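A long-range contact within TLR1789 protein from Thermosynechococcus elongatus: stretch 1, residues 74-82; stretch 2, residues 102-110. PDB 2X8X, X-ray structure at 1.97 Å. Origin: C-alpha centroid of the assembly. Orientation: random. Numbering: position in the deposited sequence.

Stretch 1 (74-82) RPYPVLRAV
Stretch 2 (102-110) QIGRTLNLR

The three residues that cover the most surface are Leu 79 (111 Å²), Tyr 76 (95 Å²) and Leu 107 (82 Å²), together a little under half of the 633 Å² buried between the stretches. All three direct their CA-to-CB bonds toward the opposing stretch, and their side chains line one side of a short antiparallel backbone pairing.

The register is fixed by a single beta bridge between Val 78 and Thr 106, whose CA atoms lie 3.8 Å apart. Two nearly linear hydrogen bonds flank it: Leu 107 N donates to Pro 77 O at 2.9 Å (164° at the hydrogen), and Leu 79 N donates to Arg 105 O at 2.9 Å (172°). From Pro 75 to Leu 79 the chain is extended, phi between -63° and -74° and psi between 123° and 163°; Thr 106 (-52/137) and Leu 107 (-70/139) are similar.

Leu 79 also anchors the type II turn from Gln 102 to Arg 105. Its carbonyl O accepts from Gly 104 N at 2.7 Å (166°) and receives a CA-H...O contact from Ile 103 CA at 3.4 Å. Gly 104 sits at 97/1, where a CB would be jammed against the preceding carbonyl O; this alone calls for glycine. Val 78, chi1 t, packs CG1 3.3 Å from Gly 104 C. The Leu 79 side chain (chi1 t, chi2 p) places CD2 3.6 Å from Gln 102 CB and 4.3 Å from Ile 103 CG1, while its CB lies 4.2 Å from Leu 107 CB.

Leu 107, also t, p, thus packs against Leu 79, and its CB approaches Tyr 76 CB at 4.0 Å. Tyr 76 (chi1 m, chi2 -68°) extends its ring along stretch 2 to Leu 109 (m, t): Tyr 76 CE2 is 3.7 Å from Leu 109 CG, and Leu 109 CD2 lies over one ring face. Leu 107 O instead meets the ring edge, near its plane, 3.6 Å from Tyr 76 CD2. This oxygen is buried by the contact with no hydrogen-bonding partner in the model.

On the backbone side of Tyr 76, its O lies 3.4 Å from Thr 106 CG2. Although Thr 106 (chi1 m) points its CA-to-CB bond away, a water links its side chain to stretch 1, donating to Tyr 76 O at 2.8 Å and hydrogen-bonding Thr 106 OG1 at 3.0 Å. Beyond Leu 107, Asn 108 N-caps the helix beginning at Leu 109: its OD1 accepts a weak bond from Arg 110 N, 2.8 Å at 121°.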

ATOM      1  N   ARG A  74      11.018 -20.552   6.984  1.00 20.96           N
ATOM      2  CA  ARG A  74       9.602 -20.823   6.685  1.00 20.34           C
ATOM      3  C   ARG A  74       9.266 -19.757   5.620  1.00 19.73           C
ATOM      4  O   ARG A  74       9.145 -18.577   5.947  1.00 17.33           O
ATOM      5  CB  ARG A  74       8.725 -20.641   7.952  1.00 20.13           C
ATOM      6  CG  ARG A  74       7.278 -21.024   7.734  1.00 24.13           C
ATOM      7  CD  ARG A  74       6.459 -20.898   9.068  1.00 26.21           C
ATOM      8  NE  ARG A  74       5.413 -20.060   8.571  1.00 34.44           N
ATOM      9  CZ  ARG A  74       5.016 -18.880   9.017  1.00 29.96           C
ATOM     10  NH1 ARG A  74       5.418 -18.360  10.172  1.00 30.65           N
ATOM     11  NH2 ARG A  74       4.115 -18.279   8.283  1.00 28.89           N
ATOM     12  N   PRO A  75       9.342 -20.139   4.357  1.00 19.00           N
ATOM     13  CA  PRO A  75       9.097 -19.260   3.263  1.00 20.40           C
ATOM     14  C   PRO A  75       7.619 -18.823   3.253  1.00 21.96           C
ATOM     15  O   PRO A  75       6.720 -19.551   3.801  1.00 21.92           O
ATOM     16  CB  PRO A  75       9.303 -20.143   2.053  1.00 19.78           C
ATOM     17  CG  PRO A  75      10.161 -21.380   2.623  1.00 19.90           C
ATOM     18  CD  PRO A  75       9.727 -21.508   3.968  1.00 19.83           C
ATOM     19  N   TYR A  76       7.358 -17.694   2.604  1.00 20.89           N
ATOM     20  CA  TYR A  76       5.973 -17.356   2.304  1.00 20.53           C
ATOM     21  C   TYR A  76       5.534 -18.424   1.279  1.00 22.13           C
ATOM     22  O   TYR A  76       6.391 -19.027   0.677  1.00 22.46           O
ATOM     23  CB  TYR A  76       5.828 -15.946   1.701  1.00 18.72           C
ATOM     24  CG  TYR A  76       6.216 -14.840   2.675  1.00 19.38           C
ATOM     25  CD1 TYR A  76       5.440 -14.579   3.820  1.00 16.03           C
ATOM     26  CD2 TYR A  76       7.325 -14.044   2.448  1.00 14.68           C
ATOM     27  CE1 TYR A  76       5.800 -13.588   4.757  1.00 17.71           C
ATOM     28  CE2 TYR A  76       7.669 -13.067   3.347  1.00 19.80           C
ATOM     29  CZ  TYR A  76       6.899 -12.849   4.516  1.00 15.24           C
ATOM     30  OH  TYR A  76       7.280 -11.835   5.418  1.00 22.88           O
ATOM     31  N   PRO A  77       4.210 -18.655   1.112  1.00 21.78           N
ATOM     32  CA  PRO A  77       3.655 -19.637   0.173  1.00 23.16           C
ATOM     33  C   PRO A  77       3.955 -19.208  -1.252  1.00 23.88           C
ATOM     34  O   PRO A  77       4.258 -18.019  -1.504  1.00 24.04           O
ATOM     35  CB  PRO A  77       2.126 -19.487   0.349  1.00 21.84           C
ATOM     36  CG  PRO A  77       1.901 -18.655   1.579  1.00 24.72           C
ATOM     37  CD  PRO A  77       3.168 -17.914   1.879  1.00 22.78           C
ATOM     38  N   VAL A  78       3.845 -20.138  -2.199  1.00 22.42           N
ATOM     39  CA  VAL A  78       3.864 -19.784  -3.614  1.00 21.64           C
ATOM     40  C   VAL A  78       2.633 -18.892  -3.870  1.00 22.43           C
ATOM     41  O   VAL A  78       1.532 -19.194  -3.410  1.00 21.20           O
ATOM     42  CB  VAL A  78       3.866 -21.013  -4.539  1.00 23.90           C
ATOM     43  CG1 VAL A  78       3.656 -20.606  -6.003  1.00 23.93           C
ATOM     44  CG2 VAL A  78       5.247 -21.727  -4.446  1.00 23.24           C
ATOM     45  N   LEU A  79       2.846 -17.781  -4.550  1.00 21.04           N
ATOM     46  CA  LEU A  79       1.747 -16.861  -4.800  1.00 20.51           C
ATOM     47  C   LEU A  79       0.779 -17.378  -5.868  1.00 18.91           C
ATOM     48  O   LEU A  79       1.195 -17.649  -7.024  1.00 18.39           O
ATOM     49  CB  LEU A  79       2.343 -15.484  -5.236  1.00 18.50           C
ATOM     50  CG  LEU A  79       1.272 -14.424  -5.543  1.00 19.52           C
ATOM     51  CD1 LEU A  79       0.470 -14.062  -4.237  1.00 12.94           C
ATOM     52  CD2 LEU A  79       1.893 -13.172  -6.128  1.00 18.52           C
ATOM     53  N   ARG A  80      -0.509 -17.493  -5.520  1.00 17.21           N
ATOM     54  CA  ARG A  80      -1.510 -17.987  -6.483  1.00 16.52           C
ATOM     55  C   ARG A  80      -2.486 -16.921  -7.005  1.00 16.44           C
ATOM     56  O   ARG A  80      -3.070 -17.080  -8.089  1.00 16.41           O
ATOM     57  CB  ARG A  80      -2.377 -19.077  -5.847  1.00 16.34           C
ATOM     58  CG  ARG A  80      -1.577 -20.253  -5.336  1.00 21.15           C
ATOM     59  CD  ARG A  80      -0.824 -20.961  -6.449  1.00 19.21           C
ATOM     60  NE  ARG A  80      -0.042 -22.057  -5.853  1.00 23.59           N
ATOM     61  CZ  ARG A  80       0.768 -22.831  -6.551  1.00 24.09           C
ATOM     62  NH1 ARG A  80       0.935 -22.603  -7.861  1.00 25.10           N
ATOM     63  NH2 ARG A  80       1.438 -23.778  -5.923  1.00 28.61           N
ATOM     64  N   ALA A  81      -2.692 -15.862  -6.234  1.00 15.06           N
ATOM     65  CA  ALA A  81      -3.653 -14.825  -6.638  1.00 15.79           C
ATOM     66  C   ALA A  81      -3.513 -13.629  -5.749  1.00 15.41           C
ATOM     67  O   ALA A  81      -3.073 -13.734  -4.544  1.00 15.86           O
ATOM     68  CB  ALA A  81      -5.172 -15.370  -6.511  1.00 15.49           C
ATOM     69  N   VAL A  82      -3.878 -12.455  -6.314  1.00 16.32           N
ATOM     70  CA  VAL A  82      -3.931 -11.247  -5.463  1.00 15.55           C
ATOM     71  C   VAL A  82      -5.318 -10.690  -5.744  1.00 16.67           C
ATOM     72  O   VAL A  82      -5.677 -10.575  -6.898  1.00 17.40           O
ATOM     73  CB  VAL A  82      -2.883 -10.201  -5.843  1.00 15.48           C
ATOM     74  CG1 VAL A  82      -2.970  -8.945  -4.892  1.00 16.03           C
ATOM     75  CG2 VAL A  82      -1.450 -10.838  -5.803  1.00 13.27           C
ATOM     76  N   GLN A 102       4.418 -12.367 -10.843  1.00 18.10           N
ATOM     77  CA  GLN A 102       4.756 -12.960  -9.542  1.00 19.40           C
ATOM     78  C   GLN A 102       4.037 -14.286  -9.240  1.00 19.27           C
ATOM     79  O   GLN A 102       4.401 -15.001  -8.262  1.00 18.49           O
ATOM     80  CB  GLN A 102       4.428 -11.958  -8.410  1.00 18.92           C
ATOM     81  CG  GLN A 102       5.281 -10.708  -8.493  1.00 19.62           C
ATOM     82  CD  GLN A 102       4.919  -9.670  -7.424  1.00 21.16           C
ATOM     83  OE1 GLN A 102       4.687  -8.492  -7.757  1.00 24.42           O
ATOM     84  NE2 GLN A 102       4.853 -10.079  -6.178  1.00 16.24           N
ATOM     85  N   ILE A 103       3.002 -14.580 -10.027  1.00 19.55           N
ATOM     86  CA  ILE A 103       2.098 -15.702  -9.687  1.00 20.75           C
ATOM     87  C   ILE A 103       2.855 -16.993 -10.033  1.00 22.51           C
ATOM     88  O   ILE A 103       3.549 -17.001 -11.033  1.00 23.55           O
ATOM     89  CB  ILE A 103       0.747 -15.543 -10.422  1.00 22.59           C
ATOM     90  CG1 ILE A 103      -0.119 -14.511  -9.643  1.00 21.29           C
ATOM     91  CG2 ILE A 103      -0.039 -16.896 -10.407  1.00 18.56           C
ATOM     92  CD1 ILE A 103      -0.969 -13.690 -10.487  1.00 36.77           C
ATOM     93  N   GLY A 104       2.859 -18.022  -9.161  1.00 23.45           N
ATOM     94  CA  GLY A 104       3.533 -19.277  -9.431  1.00 22.89           C
ATOM     95  C   GLY A 104       4.913 -19.409  -8.834  1.00 24.57           C
ATOM     96  O   GLY A 104       5.547 -20.477  -9.002  1.00 24.65           O
ATOM     97  N   ARG A 105       5.407 -18.391  -8.094  1.00 23.82           N
ATOM     98  CA  ARG A 105       6.659 -18.594  -7.351  1.00 23.22           C
ATOM     99  C   ARG A 105       6.456 -18.090  -5.983  1.00 22.30           C
ATOM    100  O   ARG A 105       5.484 -17.387  -5.721  1.00 22.55           O
ATOM    101  CB  ARG A 105       7.833 -17.806  -7.945  1.00 26.32           C
ATOM    102  CG  ARG A 105       7.639 -17.259  -9.308  1.00 30.62           C
ATOM    103  CD  ARG A 105       9.008 -16.660  -9.708  1.00 37.89           C
ATOM    104  NE  ARG A 105       9.152 -15.310  -9.171  1.00 38.05           N
ATOM    105  CZ  ARG A 105       8.754 -14.237  -9.836  1.00 34.03           C
ATOM    106  NH1 ARG A 105       8.263 -14.431 -11.059  1.00 34.12           N
ATOM    107  NH2 ARG A 105       8.888 -13.003  -9.320  1.00 25.20           N
ATOM    108  N   THR A 106       7.371 -18.421  -5.095  1.00 20.74           N
ATOM    109  CA  THR A 106       7.262 -18.050  -3.719  1.00 21.58           C
ATOM    110  C   THR A 106       7.001 -16.531  -3.673  1.00 21.94           C
ATOM    111  O   THR A 106       7.655 -15.754  -4.398  1.00 21.81           O
ATOM    112  CB  THR A 106       8.643 -18.248  -3.052  1.00 22.17           C
ATOM    113  OG1 THR A 106       8.929 -19.634  -3.087  1.00 24.45           O
ATOM    114  CG2 THR A 106       8.635 -17.754  -1.555  1.00 20.26           C
ATOM    115  N   LEU A 107       6.086 -16.122  -2.809  1.00 21.25           N
ATOM    116  CA  LEU A 107       5.789 -14.688  -2.685  1.00 18.42           C
ATOM    117  C   LEU A 107       7.005 -14.014  -2.029  1.00 17.18           C
ATOM    118  O   LEU A 107       7.603 -14.554  -1.073  1.00 17.17           O
ATOM    119  CB  LEU A 107       4.563 -14.551  -1.781  1.00 18.25           C
ATOM    120  CG  LEU A 107       4.332 -13.153  -1.166  1.00 18.79           C
ATOM    121  CD1 LEU A 107       3.831 -12.153  -2.205  1.00 15.11           C
ATOM    122  CD2 LEU A 107       3.331 -13.404  -0.109  1.00 20.65           C
ATOM    123  N   ASN A 108       7.355 -12.836  -2.539  1.00 16.63           N
ATOM    124  CA  ASN A 108       8.394 -12.018  -2.001  1.00 16.86           C
ATOM    125  C   ASN A 108       7.761 -10.679  -1.583  1.00 16.64           C
ATOM    126  O   ASN A 108       7.117 -10.002  -2.393  1.00 17.18           O
ATOM    127  CB  ASN A 108       9.552 -11.823  -3.008  1.00 15.95           C
ATOM    128  CG  ASN A 108      10.679 -11.055  -2.402  1.00 16.45           C
ATOM    129  OD1 ASN A 108      10.547  -9.837  -2.152  1.00 15.96           O
ATOM    130  ND2 ASN A 108      11.817 -11.737  -2.127  1.00 14.69           N
ATOM    131  N   LEU A 109       7.876 -10.317  -0.313  1.00 17.53           N
ATOM    132  CA  LEU A 109       7.221  -9.088   0.139  1.00 19.41           C
ATOM    133  C   LEU A 109       7.822  -7.821  -0.420  1.00 19.28           C
ATOM    134  O   LEU A 109       7.129  -6.837  -0.526  1.00 19.89           O
ATOM    135  CB  LEU A 109       7.169  -9.002   1.643  1.00 21.17           C
ATOM    136  CG  LEU A 109       6.137  -9.860   2.396  1.00 24.63           C
ATOM    137  CD1 LEU A 109       5.901  -9.250   3.765  1.00 27.48           C
ATOM    138  CD2 LEU A 109       4.790 -10.085   1.778  1.00 25.10           C
ATOM    139  N   ARG A 110       9.097  -7.803  -0.788  1.00 18.34           N
ATOM    140  CA  ARG A 110       9.619  -6.630  -1.526  1.00 19.59           C
ATOM    141  C   ARG A 110       8.959  -6.487  -2.908  1.00 17.79           C
ATOM    142  O   ARG A 110       8.597  -5.395  -3.288  1.00 17.92           O
ATOM    143  CB  ARG A 110      11.137  -6.703  -1.767  1.00 18.71           C
ATOM    144  CG  ARG A 110      12.001  -6.936  -0.612  1.00 25.73           C
ATOM    145  CD  ARG A 110      13.433  -6.917  -1.269  1.00 39.50           C
ATOM    146  NE  ARG A 110      14.519  -7.056  -0.316  1.00 46.00           N
ATOM    147  CZ  ARG A 110      15.476  -6.153  -0.111  1.00 47.91           C
ATOM    148  NH1 ARG A 110      15.505  -5.021  -0.825  1.00 49.15           N
ATOM    149  NH2 ARG A 110      16.399  -6.381   0.830  1.00 48.52           N
TER
HETATM  150  O   HOH W   1       7.354 -21.038  -0.941  1.00 36.09           O